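Local structure of choline dehydrogenase and related flavoproteins (Aspergillus oryzae, 3Q9T) at residues G104-D110 with T121-L125; M305-P311 with V420-P426; F509-G513 with D551-Q555. The protein is a formate oxidase, a flavoenzyme of the glucose-methanol-choline oxidoreductase family that oxidises formate with an 8-formyl-FAD cofactor at its catalytic site. All coordinates share one frame. Residue numbers count along the deposited sequence, not the author numbering.

From the N terminus, contact 1 closes a short loop of ten residues between helix 106-110 and the start of helix 122-131. Contact 2 spans a much longer excursion of 108 residues, bringing strand 308-316 beside strand 415-423. Contact 3 then joins the loop after strand 506-507 to the segment leading into helix 555-572, at the flavin. The three follow one another in series, none enclosing or crossing another, yet they meet in space around contact 3. Asp551 bonds to His105 N and Thr108 OG1 of contact 1 and forms a salt bridge with Arg425 of contact 2, while His307 of contact 2 hydrogen-bonds to His510 through their ND1 atoms.

Contact 1: residues G104-D110 with T121-L125; sequences GHKATFD and TWDPL
Short helix 106-110 meets the first turn of helix 122-131, with Phe109 CA 5.1 Å from Trp122 CA and Asp110 CA 4.2 Å from Thr121 CA. His105 is the N-cap of the first helix, its ND1 accepting from Ala107 N at 3.1 Å; Thr121 occupies the same position in the second, but its hydroxyl bonds to Lys118 O. Trp122 N donates a hydrogen bond to Asp110 OD1 (3.1 Å; chi1 m). The t rotamer of Trp122 lays its five-membered ring under Lys106 CB, 3.9 Å from the centroid, a CH-pi contact. Phe109 (chi1 m) packs obliquely on the indole, CD2 to Trp122 CE3 3.6 Å, and its CD1 reaches Leu125 CD1 at 4.0 Å; these two also touch helix 555-572 (Ser557, Lys564). Extended Lys106 brings NZ to Asp110 OD2 (2.9 Å), a salt bridge; two waters connect this pair to Asp123. The junction thus pairs an aromatic interior with an acidic side chain serving the first amide of helix 122-131 directly and Asp123 N through water.

Contact 2: residues M305-P311 with V420-P426; sequences MDHPGVP and VVDLVRP
His307, Pro308 and Pro426 lose the most surface where segment 305-311 enters its strand and segment 420-426 leaves its own. The His307 side chain (chi1 m) crosses to the partner backbone: CD2 lies 3.4 Å from Leu423 O and NE2 3.0 Å from Val424 O, while Val424 CG2 sits over one ring face in a CH-pi contact, 4.2 Å from the centroid. His307 CB comes within 3.2 Å of Asp422 OD1, and His307 ND1 turns to His510 ND1, a hydrogen bond to the flavin-side loop. Pro308, with a C-gamma endo ring, packs CG against Leu423 CB at 3.8 Å, and its carbonyl O accepts from Leu423 N at 3.1 Å.

From there the two segments pair as antiparallel strands, 4.5 Å apart at closest approach with directions 159° apart. Gly309 and Asp422 form a non-hydrogen-bonded pair, CA to CA 4.3 Å, and Val310 N donates to Val421 O at 2.9 Å. The strands belong to the large mixed sheet of the chain, consistent with the sheet of the substrate-binding domain in GMC enzymes; strand 392-397 flanks 415-423, and strand 506-507 pairs with 308-316.

Beyond the paired strands, Pro426 CG meets Met305 CE at 3.5 Å and Pro426 CB meets Pro308 CD at 4.3 Å. The preceding residue, Arg425, forms a salt bridge with Asp551.

Contact 3: residues F509-G513 with D551-Q555; sequences FHPTG and DCRIQ. With FAY ([(2R,3S,4R,5R)-5-(6-amino-9H-purin-9-yl)-3,4-dihydroxytetrahydrofuran-2-yl]methyl (2R,3S,4S)-5-(8-formyl-7-methyl-2,4-dioxo-3,4-dihydrobenzo[g]pteridin-10(2H)-yl)-2,3,4-trihydroxypentyl dihydrogen diphosphate), chain D.
Two irregular loops meet here without a hydrogen bond between them, held by an imidazole lying flat against backbone. His510 (chi1 m) sets one ring face over Arg553 CA, 3.7 Å from the ring centroid in a CH-pi contact, with Ile554 N over the same ring and Arg553 CG 3.4 Å from His510 NE2. The closest CA atoms are those of His510 and Ile554, 6.1 Å apart. Ile554 (chi1 p, chi2 t) packs beside it: CG2 touches His510 CB and CD1 touches Thr512 CG2, each at 3.7 Å. The Phe509 ring face lies on the flavin methyl, CD1 to FAY C7M 3.5 Å.

His510 and Arg553 probably constitute the His-Arg pair of the catalytic site, the counterpart of the His-Asn or His-His pair of many GMC enzymes. His510 NE2 stands 4.3 Å from FAY C10, and its ND1 bonds to His307. An extended Arg553 (m, t, t) donates from NH1 to FAY O4 at 3.1 Å, while NH2 forms a salt bridge with Asp395. At the start of helix 555-572, Gln555 N donates a hydrogen bond to FAY O2 (2.6 Å), where the helix N terminus could stabilise negative charge on reduced flavin.

Contact 1: residues G104-D110 with T121-L125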
loop_
_atom_site.group_PDB
_atom_site.type_symbol
_atom_site.label_atom_id
_atom_site.label_comp_id
_atom_site.label_asym_id
_atom_site.label_seq_id
_atom_site.Cartn_x
_atom_site.Cartn_y
_atom_site.Cartn_z
ATOM N N GLY A 104 -2.490 26.339 18.089
ATOM C CA GLY A 104 -1.132 25.853 18.192
ATOM C C GLY A 104 -0.258 26.638 19.162
ATOM O O GLY A 104 -0.707 27.577 19.813
ATOM N N HIS A 105 1.012 26.264 19.236
ATOM C CA HIS A 105 1.885 26.735 20.292
ATOM C C HIS A 105 2.645 27.973 19.834
ATOM O O HIS A 105 3.123 28.032 18.715
ATOM C CB HIS A 105 2.841 25.616 20.702
ATOM C CG HIS A 105 3.561 25.866 21.989
ATOM N ND1 HIS A 105 4.696 26.644 22.068
ATOM C CD2 HIS A 105 3.321 25.420 23.248
ATOM C CE1 HIS A 105 5.123 26.669 23.320
ATOM N NE2 HIS A 105 4.306 25.936 24.056
ATOM N N LYS A 106 2.714 28.970 20.706
ATOM C CA LYS A 106 3.394 30.228 20.415
ATOM C C LYS A 106 4.839 30.049 19.923
ATOM O O LYS A 106 5.269 30.710 18.989
ATOM C CB LYS A 106 3.364 31.128 21.664
ATOM C CG LYS A 106 4.327 32.330 21.634
ATOM C CD LYS A 106 4.085 33.236 22.859
ATOM C CE LYS A 106 5.323 34.040 23.235
ATOM N NZ LYS A 106 5.886 34.834 22.110
ATOM N N ALA A 107 5.586 29.154 20.548
ATOM C CA ALA A 107 6.978 28.973 20.176
ATOM C C ALA A 107 7.097 28.531 18.721
ATOM O O ALA A 107 8.073 28.846 18.038
ATOM C CB ALA A 107 7.633 27.963 21.085
ATOM N N THR A 108 6.098 27.800 18.252
ATOM C CA THR A 108 6.148 27.258 16.905
ATOM C C THR A 108 5.891 28.351 15.878
ATOM O O THR A 108 6.603 28.469 14.874
ATOM C CB THR A 108 5.165 26.097 16.740
ATOM O OG1 THR A 108 5.618 24.989 17.533
ATOM C CG2 THR A 108 5.080 25.671 15.281
ATOM N N PHE A 109 4.887 29.174 16.141
ATOM C CA PHE A 109 4.563 30.254 15.228
ATOM C C PHE A 109 5.676 31.302 15.234
ATOM O O PHE A 109 5.975 31.904 14.210
ATOM C CB PHE A 109 3.236 30.888 15.611
ATOM C CG PHE A 109 2.029 30.115 15.145
ATOM C CD1 PHE A 109 1.516 30.304 13.867
ATOM C CD2 PHE A 109 1.384 29.235 15.999
ATOM C CE1 PHE A 109 0.377 29.613 13.440
ATOM C CE2 PHE A 109 0.255 28.551 15.596
ATOM C CZ PHE A 109 -0.248 28.732 14.305
ATOM N N ASP A 110 6.300 31.501 16.386
ATOM C CA ASP A 110 7.424 32.408 16.461
ATOM C C ASP A 110 8.525 31.996 15.499
ATOM O O ASP A 110 9.241 32.847 14.989
ATOM C CB ASP A 110 7.975 32.501 17.890
ATOM C CG ASP A 110 7.208 33.491 18.748
ATOM O OD1 ASP A 110 6.421 34.296 18.188
ATOM O OD2 ASP A 110 7.406 33.473 19.981
ATOM N N THR A 121 4.738 35.933 13.191
ATOM C CA THR A 121 5.052 35.320 14.483
ATOM C C THR A 121 3.796 35.315 15.361
ATOM O O THR A 121 2.760 35.862 14.973
ATOM C CB THR A 121 6.197 36.042 15.209
ATOM O OG1 THR A 121 5.871 37.425 15.357
ATOM C CG2 THR A 121 7.483 35.927 14.422
ATOM N N TRP A 122 3.879 34.696 16.535
ATOM C CA TRP A 122 2.700 34.539 17.376
ATOM C C TRP A 122 1.868 35.826 17.575
ATOM O O TRP A 122 0.724 35.926 17.092
ATOM C CB TRP A 122 3.047 33.884 18.724
ATOM C CG TRP A 122 1.821 33.714 19.544
ATOM C CD1 TRP A 122 1.440 34.478 20.602
ATOM C CD2 TRP A 122 0.762 32.765 19.327
ATOM N NE1 TRP A 122 0.220 34.056 21.067
ATOM C CE2 TRP A 122 -0.212 33.000 20.310
ATOM C CE3 TRP A 122 0.562 31.719 18.410
ATOM C CZ2 TRP A 122 -1.387 32.239 20.407
ATOM C CZ3 TRP A 122 -0.607 30.959 18.508
ATOM C CH2 TRP A 122 -1.567 31.230 19.499
ATOM N N ASP A 123 2.424 36.807 18.276
ATOM C CA ASP A 123 1.637 37.996 18.644
ATOM C C ASP A 123 0.925 38.680 17.462
ATOM O O ASP A 123 -0.297 38.868 17.496
ATOM C CB ASP A 123 2.487 38.996 19.439
ATOM C CG ASP A 123 2.988 38.410 20.756
ATOM O OD1 ASP A 123 2.203 37.703 21.423
ATOM O OD2 ASP A 123 4.163 38.641 21.113
ATOM N N PRO A 124 1.675 39.041 16.408
ATOM C CA PRO A 124 1.025 39.640 15.233
ATOM C C PRO A 124 -0.062 38.756 14.623
ATOM O O PRO A 124 -1.014 39.286 14.086
ATOM C CB PRO A 124 2.179 39.820 14.248
ATOM C CG PRO A 124 3.390 39.903 15.110
ATOM C CD PRO A 124 3.137 38.972 16.252
ATOM N N LEU A 125 0.064 37.438 14.722
ATOM C CA LEU A 125 -0.911 36.531 14.114
ATOM C C LEU A 125 -2.160 36.260 14.977
ATOM O O LEU A 125 -3.228 35.916 14.453
ATOM C CB LEU A 125 -0.231 35.210 13.728
ATOM C CG LEU A 125 0.674 35.290 12.500
ATOM C CD1 LEU A 125 1.264 33.933 12.176
ATOM C CD2 LEU A 125 -0.137 35.795 11.314
HETATM O O HOH W 1 5.226 36.577 19.296
HETATM O O HOH W 2 6.243 37.539 22.188
#

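Contact 2: residues M305-P311 with V420-P426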
loop_
_atom_site.group_PDB
_atom_site.type_symbol
_atom_site.label_atom_id
_atom_site.label_comp_id
_atom_site.label_asym_id
_atom_site.label_seq_id
_atom_site.Cartn_x
_atom_site.Cartn_y
_atom_site.Cartn_z
ATOM N N MET A 305 4.473 18.704 4.452
ATOM C CA MET A 305 4.567 18.191 5.824
ATOM C C MET A 305 3.181 17.967 6.420
ATOM O O MET A 305 2.291 18.823 6.296
ATOM C CB MET A 305 5.370 19.133 6.726
ATOM C CG MET A 305 5.874 18.468 7.995
ATOM S SD MET A 305 7.336 17.428 7.703
ATOM C CE MET A 305 7.468 16.675 9.321
ATOM N N ASP A 306 3.002 16.812 7.053
ATOM C CA ASP A 306 1.711 16.431 7.613
ATOM C C ASP A 306 1.978 15.786 8.976
ATOM O O ASP A 306 3.135 15.522 9.322
ATOM C CB ASP A 306 1.017 15.460 6.654
ATOM C CG ASP A 306 -0.461 15.198 7.003
ATOM O OD1 ASP A 306 -0.996 15.794 7.947
ATOM O OD2 ASP A 306 -1.097 14.383 6.304
ATOM N N HIS A 307 0.923 15.538 9.748
ATOM C CA HIS A 307 1.057 14.821 11.018
ATOM C C HIS A 307 0.723 13.346 10.820
ATOM O O HIS A 307 -0.364 13.033 10.336
ATOM C CB HIS A 307 0.054 15.350 12.036
ATOM C CG HIS A 307 0.338 16.734 12.536
ATOM N ND1 HIS A 307 -0.660 17.657 12.745
ATOM C CD2 HIS A 307 1.494 17.338 12.899
ATOM C CE1 HIS A 307 -0.132 18.776 13.206
ATOM N NE2 HIS A 307 1.173 18.607 13.316
ATOM N N PRO A 308 1.618 12.430 11.235
ATOM C CA PRO A 308 1.214 11.021 11.160
ATOM C C PRO A 308 0.346 10.718 12.375
ATOM O O PRO A 308 0.533 11.352 13.410
ATOM C CB PRO A 308 2.544 10.275 11.261
ATOM C CG PRO A 308 3.386 11.168 12.135
ATOM C CD PRO A 308 2.909 12.595 11.930
ATOM N N GLY A 309 -0.612 9.806 12.235
ATOM C CA GLY A 309 -1.486 9.449 13.328
ATOM C C GLY A 309 -1.538 7.937 13.388
ATOM O O GLY A 309 -1.609 7.291 12.346
ATOM N N VAL A 310 -1.446 7.371 14.590
ATOM C CA VAL A 310 -1.815 5.974 14.778
ATOM C C VAL A 310 -3.038 5.877 15.687
ATOM O O VAL A 310 -2.924 5.929 16.906
ATOM C CB VAL A 310 -0.651 5.109 15.328
ATOM C CG1 VAL A 310 -1.148 3.700 15.675
ATOM C CG2 VAL A 310 0.485 5.052 14.318
ATOM N N PRO A 311 -4.226 5.761 15.090
ATOM C CA PRO A 311 -5.406 5.606 15.941
ATOM C C PRO A 311 -5.522 4.178 16.445
ATOM O O PRO A 311 -4.997 3.252 15.825
ATOM C CB PRO A 311 -6.575 5.904 14.990
ATOM C CG PRO A 311 -5.956 6.429 13.717
ATOM C CD PRO A 311 -4.576 5.875 13.668
ATOM N N VAL A 420 -7.132 8.878 18.800
ATOM C CA VAL A 420 -6.267 9.273 17.706
ATOM C C VAL A 420 -4.927 9.759 18.279
ATOM O O VAL A 420 -4.855 10.813 18.915
ATOM C CB VAL A 420 -6.935 10.356 16.825
ATOM C CG1 VAL A 420 -6.078 10.654 15.629
ATOM C CG2 VAL A 420 -8.316 9.892 16.372
ATOM N N VAL A 421 -3.878 8.967 18.089
ATOM C CA VAL A 421 -2.556 9.364 18.564
ATOM C C VAL A 421 -1.826 10.109 17.440
ATOM O O VAL A 421 -1.295 9.524 16.481
ATOM C CB VAL A 421 -1.752 8.171 19.137
ATOM C CG1 VAL A 421 -0.492 8.655 19.822
ATOM C CG2 VAL A 421 -2.598 7.423 20.138
ATOM N N ASP A 422 -1.871 11.429 17.553
ATOM C CA ASP A 422 -1.393 12.325 16.520
ATOM C C ASP A 422 -0.023 12.898 16.921
ATOM O O ASP A 422 0.066 13.679 17.866
ATOM C CB ASP A 422 -2.430 13.437 16.371
ATOM C CG ASP A 422 -2.040 14.486 15.361
ATOM O OD1 ASP A 422 -0.838 14.591 15.022
ATOM O OD2 ASP A 422 -2.947 15.233 14.925
ATOM N N LEU A 423 1.036 12.502 16.214
ATOM C CA LEU A 423 2.389 13.035 16.485
ATOM C C LEU A 423 2.431 14.429 15.870
ATOM O O LEU A 423 2.415 14.613 14.640
ATOM C CB LEU A 423 3.455 12.159 15.851
ATOM C CG LEU A 423 4.899 12.068 16.343
ATOM C CD1 LEU A 423 5.810 11.920 15.128
ATOM C CD2 LEU A 423 5.340 13.238 17.215
ATOM N N VAL A 424 2.469 15.420 16.737
ATOM C CA VAL A 424 2.160 16.776 16.342
ATOM C C VAL A 424 3.458 17.544 16.017
ATOM O O VAL A 424 3.464 18.523 15.262
ATOM C CB VAL A 424 1.303 17.373 17.489
ATOM C CG1 VAL A 424 1.918 18.601 18.065
ATOM C CG2 VAL A 424 -0.159 17.527 17.060
ATOM N N ARG A 425 4.570 17.042 16.546
ATOM C CA ARG A 425 5.900 17.596 16.289
ATOM C C ARG A 425 6.856 16.525 15.755
ATOM O O ARG A 425 7.813 16.161 16.435
ATOM C CB ARG A 425 6.468 18.179 17.582
ATOM C CG ARG A 425 5.751 19.457 18.030
ATOM C CD ARG A 425 6.496 20.689 17.574
ATOM N NE ARG A 425 6.700 20.701 16.128
ATOM C CZ ARG A 425 5.863 21.243 15.245
ATOM N NH1 ARG A 425 4.728 21.823 15.624
ATOM N NH2 ARG A 425 6.157 21.191 13.964
ATOM N N PRO A 426 6.599 16.014 14.535
ATOM C CA PRO A 426 7.475 14.971 13.995
ATOM C C PRO A 426 8.773 15.613 13.528
ATOM O O PRO A 426 8.808 16.820 13.381
ATOM C CB PRO A 426 6.679 14.447 12.796
ATOM C CG PRO A 426 5.909 15.647 12.335
ATOM C CD PRO A 426 5.546 16.401 13.575
#

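Contact 3: residues F509-G513 with D551-Q555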
loop_
_atom_site.group_PDB
_atom_site.type_symbol
_atom_site.label_atom_id
_atom_site.label_comp_id
_atom_site.label_asym_id
_atom_site.label_seq_id
_atom_site.Cartn_x
_atom_site.Cartn_y
_atom_site.Cartn_z
ATOM N N PHE A 509 -4.769 14.178 8.646
ATOM C CA PHE A 509 -5.522 15.118 7.793
ATOM C C PHE A 509 -5.033 16.576 7.838
ATOM O O PHE A 509 -5.811 17.488 7.572
ATOM C CB PHE A 509 -7.033 15.050 8.077
ATOM C CG PHE A 509 -7.612 13.651 7.980
ATOM C CD1 PHE A 509 -7.736 13.018 6.751
ATOM C CD2 PHE A 509 -8.040 12.981 9.114
ATOM C CE1 PHE A 509 -8.271 11.737 6.648
ATOM C CE2 PHE A 509 -8.578 11.699 9.019
ATOM C CZ PHE A 509 -8.700 11.083 7.784
ATOM N N HIS A 510 -3.746 16.789 8.126
ATOM C CA HIS A 510 -3.190 18.148 8.210
ATOM C C HIS A 510 -2.026 18.450 7.260
ATOM O O HIS A 510 -1.041 19.053 7.681
ATOM C CB HIS A 510 -2.724 18.448 9.650
ATOM C CG HIS A 510 -3.697 18.014 10.700
ATOM N ND1 HIS A 510 -3.302 17.559 11.940
ATOM C CD2 HIS A 510 -5.051 17.952 10.689
ATOM C CE1 HIS A 510 -4.369 17.223 12.642
ATOM N NE2 HIS A 510 -5.443 17.457 11.909
ATOM N N PRO A 511 -2.127 18.070 5.976
ATOM C CA PRO A 511 -0.999 18.393 5.080
ATOM C C PRO A 511 -0.764 19.915 4.877
ATOM O O PRO A 511 -1.720 20.694 4.861
ATOM C CB PRO A 511 -1.412 17.740 3.758
ATOM C CG PRO A 511 -2.912 17.720 3.825
ATOM C CD PRO A 511 -3.234 17.425 5.256
ATOM N N THR A 512 0.499 20.302 4.685
ATOM C CA THR A 512 0.912 21.698 4.548
ATOM C C THR A 512 2.201 21.814 3.723
ATOM O O THR A 512 2.823 20.802 3.389
ATOM C CB THR A 512 1.229 22.337 5.931
ATOM O OG1 THR A 512 2.352 21.663 6.526
ATOM C CG2 THR A 512 0.025 22.277 6.880
ATOM N N GLY A 513 2.582 23.046 3.375
ATOM C CA GLY A 513 3.965 23.353 3.053
ATOM C C GLY A 513 4.418 23.437 1.611
ATOM O O GLY A 513 5.541 23.875 1.337
ATOM N N ASP A 551 1.025 22.730 16.045
ATOM C CA ASP A 551 1.155 21.595 16.971
ATOM C C ASP A 551 -0.193 20.906 17.254
ATOM O O ASP A 551 -0.460 20.459 18.369
ATOM C CB ASP A 551 1.792 22.072 18.282
ATOM C CG ASP A 551 2.865 23.134 18.052
ATOM O OD1 ASP A 551 4.072 22.805 18.080
ATOM O OD2 ASP A 551 2.503 24.301 17.809
ATOM N N CYS A 552 -1.043 20.812 16.238
ATOM C CA CYS A 552 -2.420 20.444 16.474
ATOM C C CYS A 552 -3.149 20.491 15.157
ATOM O O CYS A 552 -2.561 20.883 14.148
ATOM C CB CYS A 552 -3.042 21.471 17.404
ATOM S SG CYS A 552 -2.829 23.151 16.777
ATOM N N ARG A 553 -4.418 20.086 15.180
ATOM C CA ARG A 553 -5.322 20.209 14.038
ATOM C C ARG A 553 -5.308 21.644 13.480
ATOM O O ARG A 553 -5.421 22.614 14.221
ATOM C CB ARG A 553 -6.734 19.792 14.461
ATOM C CG ARG A 553 -6.788 18.334 14.903
ATOM C CD ARG A 553 -8.205 17.854 15.172
ATOM N NE ARG A 553 -8.255 16.415 15.460
ATOM C CZ ARG A 553 -9.352 15.675 15.347
ATOM N NH1 ARG A 553 -10.483 16.245 14.954
ATOM N NH2 ARG A 553 -9.327 14.371 15.625
ATOM N N ILE A 554 -5.198 21.775 12.167
ATOM C CA ILE A 554 -4.671 23.019 11.602
ATOM C C ILE A 554 -5.651 24.021 10.999
ATOM O O ILE A 554 -5.213 25.056 10.520
ATOM C CB ILE A 554 -3.625 22.697 10.507
ATOM C CG1 ILE A 554 -4.325 22.015 9.318
ATOM C CG2 ILE A 554 -2.520 21.813 11.092
ATOM C CD1 ILE A 554 -3.461 21.829 8.076
ATOM N N GLN A 555 -6.954 23.742 11.018
ATOM C CA GLN A 555 -7.890 24.615 10.309
ATOM C C GLN A 555 -7.841 26.065 10.807
ATOM O O GLN A 555 -8.011 26.987 10.021
ATOM C CB GLN A 555 -9.336 24.067 10.302
ATOM C CG GLN A 555 -10.174 24.395 11.537
ATOM C CD GLN A 555 -11.666 24.007 11.369
ATOM O OE1 GLN A 555 -12.281 24.240 10.322
ATOM N NE2 GLN A 555 -12.234 23.415 12.398
HETATM P P FAY D . -7.320 24.835 2.407
HETATM N N1 FAY D . -8.289 20.650 10.698
HETATM C C2 FAY D . -8.770 21.064 11.939
HETATM O O2 FAY D . -8.428 22.145 12.402
HETATM N N3 FAY D . -9.948 20.533 12.420
HETATM C C4 FAY D . -10.313 19.271 12.022
HETATM O O4 FAY D . -10.822 18.524 12.879
HETATM N N5 FAY D . -10.189 17.580 10.343
HETATM C C6 FAY D . -10.545 16.140 8.521
HETATM C C7 FAY D . -10.435 15.831 7.176
HETATM C C8 FAY D . -9.727 16.690 6.329
HETATM O O8 FAY D . -9.357 17.259 4.086
HETATM C C9 FAY D . -9.249 17.910 6.825
HETATM P PA FAY D . -9.168 23.310 0.901
HETATM C "C1'" FAY D . -7.946 20.339 7.845
HETATM C C10 FAY D . -8.788 19.513 10.109
HETATM N N10 FAY D . -8.629 19.300 8.736
HETATM N N1A FAY D . -10.082 23.074 -9.994
HETATM O O1A FAY D . -9.156 21.870 0.508
HETATM C C1B FAY D . -10.740 23.349 -4.792
HETATM O O1P FAY D . -7.997 26.156 2.131
HETATM C "C2'" FAY D . -8.921 21.458 7.411
HETATM O "O2'" FAY D . -10.102 20.852 7.024
HETATM C C2A FAY D . -11.062 23.760 -9.303
HETATM O O2A FAY D . -10.086 23.623 2.043
HETATM C C2B FAY D . -11.185 22.235 -3.861
HETATM O O2B FAY D . -12.385 21.607 -4.276
HETATM O O2P FAY D . -5.810 24.982 2.395
HETATM C "C3'" FAY D . -8.535 22.543 6.352
HETATM O "O3'" FAY D . -9.565 22.900 5.434
HETATM N N3A FAY D . -11.099 23.729 -7.918
HETATM C C3B FAY D . -11.384 22.991 -2.566
HETATM O O3B FAY D . -12.655 23.591 -2.587
HETATM O O3P FAY D . -7.685 23.782 1.243
HETATM C "C4'" FAY D . -7.298 22.251 5.540
HETATM O "O4'" FAY D . -6.290 21.899 6.485
HETATM C C4A FAY D . -10.160 23.023 -7.237
HETATM C C4B FAY D . -10.370 24.106 -2.642
HETATM O O4B FAY D . -9.933 24.174 -3.989
HETATM C C4X FAY D . -9.715 18.761 10.854
HETATM C "C5'" FAY D . -6.895 23.478 4.686
HETATM O "O5'" FAY D . -7.821 24.109 3.789
HETATM C C5A FAY D . -9.159 22.334 -7.916
HETATM C C5B FAY D . -9.208 23.863 -1.699
HETATM O O5B FAY D . -9.639 24.171 -0.396
HETATM C C5X FAY D . -9.878 17.244 9.044
HETATM C C6A FAY D . -9.119 22.352 -9.309
HETATM N N6A FAY D . -8.218 21.608 -9.965
HETATM N N7A FAY D . -8.372 21.735 -6.999
HETATM C C7M FAY D . -10.922 14.478 6.716
HETATM C C8A FAY D . -8.830 22.029 -5.764
HETATM C C8M FAY D . -9.950 16.553 4.872
HETATM C C9A FAY D . -9.271 18.182 8.192
HETATM N N9A FAY D . -9.936 22.817 -5.898
#